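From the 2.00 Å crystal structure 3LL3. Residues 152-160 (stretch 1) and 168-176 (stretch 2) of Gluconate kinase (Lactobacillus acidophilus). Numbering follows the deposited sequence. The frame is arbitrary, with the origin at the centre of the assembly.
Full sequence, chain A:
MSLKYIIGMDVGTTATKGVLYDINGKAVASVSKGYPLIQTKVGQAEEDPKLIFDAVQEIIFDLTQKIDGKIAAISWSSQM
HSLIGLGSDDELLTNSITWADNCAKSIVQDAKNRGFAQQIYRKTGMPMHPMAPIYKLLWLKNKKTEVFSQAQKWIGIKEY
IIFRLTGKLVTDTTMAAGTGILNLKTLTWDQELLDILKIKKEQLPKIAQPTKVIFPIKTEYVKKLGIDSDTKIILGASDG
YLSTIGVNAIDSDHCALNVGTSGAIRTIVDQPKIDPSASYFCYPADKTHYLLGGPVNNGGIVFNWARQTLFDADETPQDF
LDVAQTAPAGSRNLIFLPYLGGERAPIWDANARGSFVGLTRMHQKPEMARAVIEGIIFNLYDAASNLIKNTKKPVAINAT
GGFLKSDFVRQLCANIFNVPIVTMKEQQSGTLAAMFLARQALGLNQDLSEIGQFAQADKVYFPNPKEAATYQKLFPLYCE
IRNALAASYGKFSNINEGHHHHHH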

# COMPACT_ATOMS: atom_id res chain seq x y z
N GLN A 152 -29.15 -38.45 11.34
CA GLN A 152 -28.68 -39.83 11.39
C GLN A 152 -27.52 -40.06 10.41
O GLN A 152 -26.81 -41.07 10.49
N LYS A 153 -27.35 -39.13 9.48
CA LYS A 153 -26.24 -39.19 8.51
C LYS A 153 -25.70 -37.80 8.26
O LYS A 153 -26.46 -36.85 8.10
N TRP A 154 -24.37 -37.69 8.23
CA TRP A 154 -23.72 -36.45 7.85
C TRP A 154 -22.87 -36.74 6.63
O TRP A 154 -21.97 -37.57 6.67
N ILE A 155 -23.19 -36.07 5.52
CA ILE A 155 -22.58 -36.42 4.25
C ILE A 155 -22.21 -35.18 3.46
O ILE A 155 -22.51 -34.07 3.88
N GLY A 156 -21.58 -35.38 2.31
CA GLY A 156 -21.29 -34.28 1.40
C GLY A 156 -22.14 -34.42 0.16
O GLY A 156 -22.80 -35.43 -0.04
N ILE A 157 -22.10 -33.40 -0.70
CA ILE A 157 -22.92 -33.39 -1.91
C ILE A 157 -22.61 -34.55 -2.86
O ILE A 157 -23.50 -35.05 -3.54
N LYS A 158 -21.35 -34.97 -2.95
CA LYS A 158 -21.09 -36.11 -3.82
C LYS A 158 -21.80 -37.37 -3.30
O LYS A 158 -22.41 -38.10 -4.07
N GLU A 159 -21.72 -37.62 -1.99
CA GLU A 159 -22.41 -38.74 -1.35
C GLU A 159 -23.93 -38.64 -1.58
O GLU A 159 -24.58 -39.63 -1.89
N TYR A 160 -24.46 -37.44 -1.41
CA TYR A 160 -25.88 -37.21 -1.62
C TYR A 160 -26.32 -37.65 -3.00
O TYR A 160 -27.28 -38.43 -3.13
N LYS A 168 -27.06 -46.10 -2.08
CA LYS A 168 -25.88 -46.38 -1.26
C LYS A 168 -25.22 -45.09 -0.74
O LYS A 168 -25.23 -44.06 -1.42
N LEU A 169 -24.68 -45.15 0.47
CA LEU A 169 -23.97 -44.03 1.08
C LEU A 169 -22.50 -44.38 1.20
O LEU A 169 -22.10 -45.05 2.15
N VAL A 170 -21.70 -43.89 0.26
CA VAL A 170 -20.28 -44.17 0.24
C VAL A 170 -19.50 -42.91 -0.11
O VAL A 170 -19.92 -42.13 -0.97
N THR A 171 -18.39 -42.69 0.58
CA THR A 171 -17.47 -41.60 0.21
C THR A 171 -16.10 -42.18 -0.17
O THR A 171 -15.77 -43.31 0.22
N ASP A 172 -15.31 -41.46 -0.95
CA ASP A 172 -13.98 -41.96 -1.27
C ASP A 172 -13.00 -41.34 -0.29
O ASP A 172 -13.30 -40.33 0.35
N THR A 173 -11.83 -41.94 -0.18
CA THR A 173 -10.77 -41.46 0.69
C THR A 173 -10.47 -39.96 0.51
O THR A 173 -10.29 -39.26 1.49
N THR A 174 -10.39 -39.47 -0.73
CA THR A 174 -9.97 -38.06 -0.94
C THR A 174 -11.03 -37.10 -0.44
O THR A 174 -10.74 -35.96 -0.07
N MSE A 175 -12.28 -37.56 -0.44
CA MSE A 175 -13.38 -36.72 0.02
C MSE A 175 -13.49 -36.77 1.56
O MSE A 175 -13.78 -35.77 2.20
N ALA A 176 -13.25 -37.94 2.14
CA ALA A 176 -13.17 -38.08 3.59
C ALA A 176 -12.02 -37.19 4.10
O ALA A 176 -12.08 -36.63 5.20

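The contact is organised around two charged side chains at the start of a helix, both pointing toward the second stretch. Lys158 (chi1 t, chi2 t, then p, p) runs out extended and bends at its end, bringing NZ to 2.9 Å from Asp172 OD2 in a buried salt bridge. Asp172, chi1 p, leaves its CA sideways, yet its carboxylate does two jobs: OD2 takes the lysine, while OD1 caps the helix that follows through weak bonds from the backbone N of Thr174 and of Met175, and also accepts from Thr174 OG1 at 2.5 Å.

Glu159 (m, p) divides its carboxylate in a similar way. Its OE2 accepts from OG1 of Thr171 (chi1 t, CB sideways) at 2.8 Å across the contact, and its OE1 folds back to the N-cap position, 2.7 Å from Gly156 N in a weak bond. Glycine suits this fold: an ideal CB on Gly156 would lie 2.7 Å from Glu159 OE1, a clash.

One water ties the two polar groups together and a second bridges the backbones. Water 1 accepts from Lys158 NZ (2.7 Å) and donates to Glu159 OE2 (2.8 Å) and Val170 O (2.9 Å), so the two neighbouring helix residues share one water with the strand. Water 2 donates to Glu159 O and Lys168 O and accepts from Val170 N, serving backbone groups that have no direct bond across the gap.

Apolar packing flanks this network. Met175, a selenomethionine (t, p, p), points toward stretch 1; its CE lies 3.8 Å from Lys158 CE and its CG 3.6 Å from Glu159 OE2. Leu169, with chi1 off-well at -93°, starts sideways but reaches in to meet Ile155 (p, t) and Lys153 (m, m, t, m), which both point toward it: CD2 lies 3.8 Å from Ile155 CG2, and CD1 3.4 Å from Lys153 CE. Trp154, Ile157 and Tyr160 point away.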

# COMPACT_ATOMS: atom_id res chain seq x y z
CB GLN A 152 -29.82 -40.80 11.06
CG GLN A 152 -30.96 -40.76 12.10
CD GLN A 152 -30.47 -41.05 13.50
OE1 GLN A 152 -29.86 -42.09 13.75
NE2 GLN A 152 -30.73 -40.12 14.43
CB LYS A 153 -26.69 -39.81 7.19
CG LYS A 153 -27.05 -41.31 7.28
CD LYS A 153 -25.80 -42.12 7.56
CE LYS A 153 -25.99 -43.60 7.25
NZ LYS A 153 -26.79 -44.27 8.28
CB TRP A 154 -22.85 -35.95 9.00
CG TRP A 154 -23.65 -35.42 10.14
CD1 TRP A 154 -23.80 -35.99 11.38
CD2 TRP A 154 -24.43 -34.23 10.14
NE1 TRP A 154 -24.62 -35.20 12.15
CE2 TRP A 154 -25.01 -34.11 11.42
CE3 TRP A 154 -24.68 -33.23 9.19
CZ2 TRP A 154 -25.83 -33.05 11.77
CZ3 TRP A 154 -25.49 -32.17 9.53
CH2 TRP A 154 -26.07 -32.09 10.82
CB ILE A 155 -23.54 -37.26 3.38
CG1 ILE A 155 -24.78 -36.45 3.03
CG2 ILE A 155 -23.94 -38.57 4.09
CD1 ILE A 155 -25.88 -37.27 2.31
CB ILE A 157 -22.76 -32.06 -2.68
CG1 ILE A 157 -23.73 -32.01 -3.85
CG2 ILE A 157 -21.32 -31.90 -3.18
CD1 ILE A 157 -25.19 -31.86 -3.43
CB LYS A 158 -19.60 -36.36 -4.09
CG LYS A 158 -19.35 -37.62 -4.95
CD LYS A 158 -17.94 -37.65 -5.59
CE LYS A 158 -16.84 -38.03 -4.59
NZ LYS A 158 -16.83 -39.51 -4.32
CB GLU A 159 -22.13 -38.78 0.15
CG GLU A 159 -20.70 -39.13 0.52
CD GLU A 159 -19.76 -37.99 0.18
OE1 GLU A 159 -20.07 -36.85 0.61
OE2 GLU A 159 -18.76 -38.23 -0.55
CB TYR A 160 -26.22 -35.73 -1.43
CG TYR A 160 -27.69 -35.47 -1.70
CD1 TYR A 160 -28.66 -35.93 -0.84
CD2 TYR A 160 -28.11 -34.79 -2.84
CE1 TYR A 160 -30.01 -35.72 -1.09
CE2 TYR A 160 -29.45 -34.56 -3.10
CZ TYR A 160 -30.40 -35.03 -2.22
OH TYR A 160 -31.74 -34.80 -2.47
CB LYS A 168 -24.89 -47.26 -2.02
CG LYS A 168 -25.42 -48.67 -2.29
CD LYS A 168 -24.40 -49.57 -2.97
CE LYS A 168 -24.83 -51.04 -2.89
NZ LYS A 168 -26.03 -51.34 -3.72
CB LEU A 169 -24.53 -43.73 2.47
CG LEU A 169 -25.63 -42.68 2.57
CD1 LEU A 169 -25.97 -42.39 4.04
CD2 LEU A 169 -25.21 -41.41 1.88
CB VAL A 170 -19.96 -45.24 -0.81
CG1 VAL A 170 -18.47 -45.56 -0.80
CG2 VAL A 170 -20.79 -46.51 -0.55
CB THR A 171 -17.33 -40.56 1.35
OG1 THR A 171 -16.66 -39.40 0.86
CG2 THR A 171 -16.57 -41.13 2.55
CB ASP A 172 -13.56 -41.61 -2.70
CG ASP A 172 -13.31 -40.12 -2.88
OD1 ASP A 172 -12.13 -39.71 -2.96
OD2 ASP A 172 -14.30 -39.36 -2.93
CB THR A 173 -9.48 -42.25 0.45
OG1 THR A 173 -9.73 -43.66 0.60
CG2 THR A 173 -8.41 -41.82 1.42
CB THR A 174 -9.67 -37.72 -2.43
OG1 THR A 174 -10.90 -37.53 -3.13
CG2 THR A 174 -8.87 -38.82 -3.11
CB MSE A 175 -14.69 -37.13 -0.64
CG MSE A 175 -15.82 -36.17 -0.38
SE MSE A 175 -15.58 -34.37 -1.12
CE MSE A 175 -15.49 -34.85 -3.03
CB ALA A 176 -12.94 -39.53 3.97
O HOH W 1 -18.94 -40.04 -2.71
O HOH W 2 -23.37 -42.10 -1.65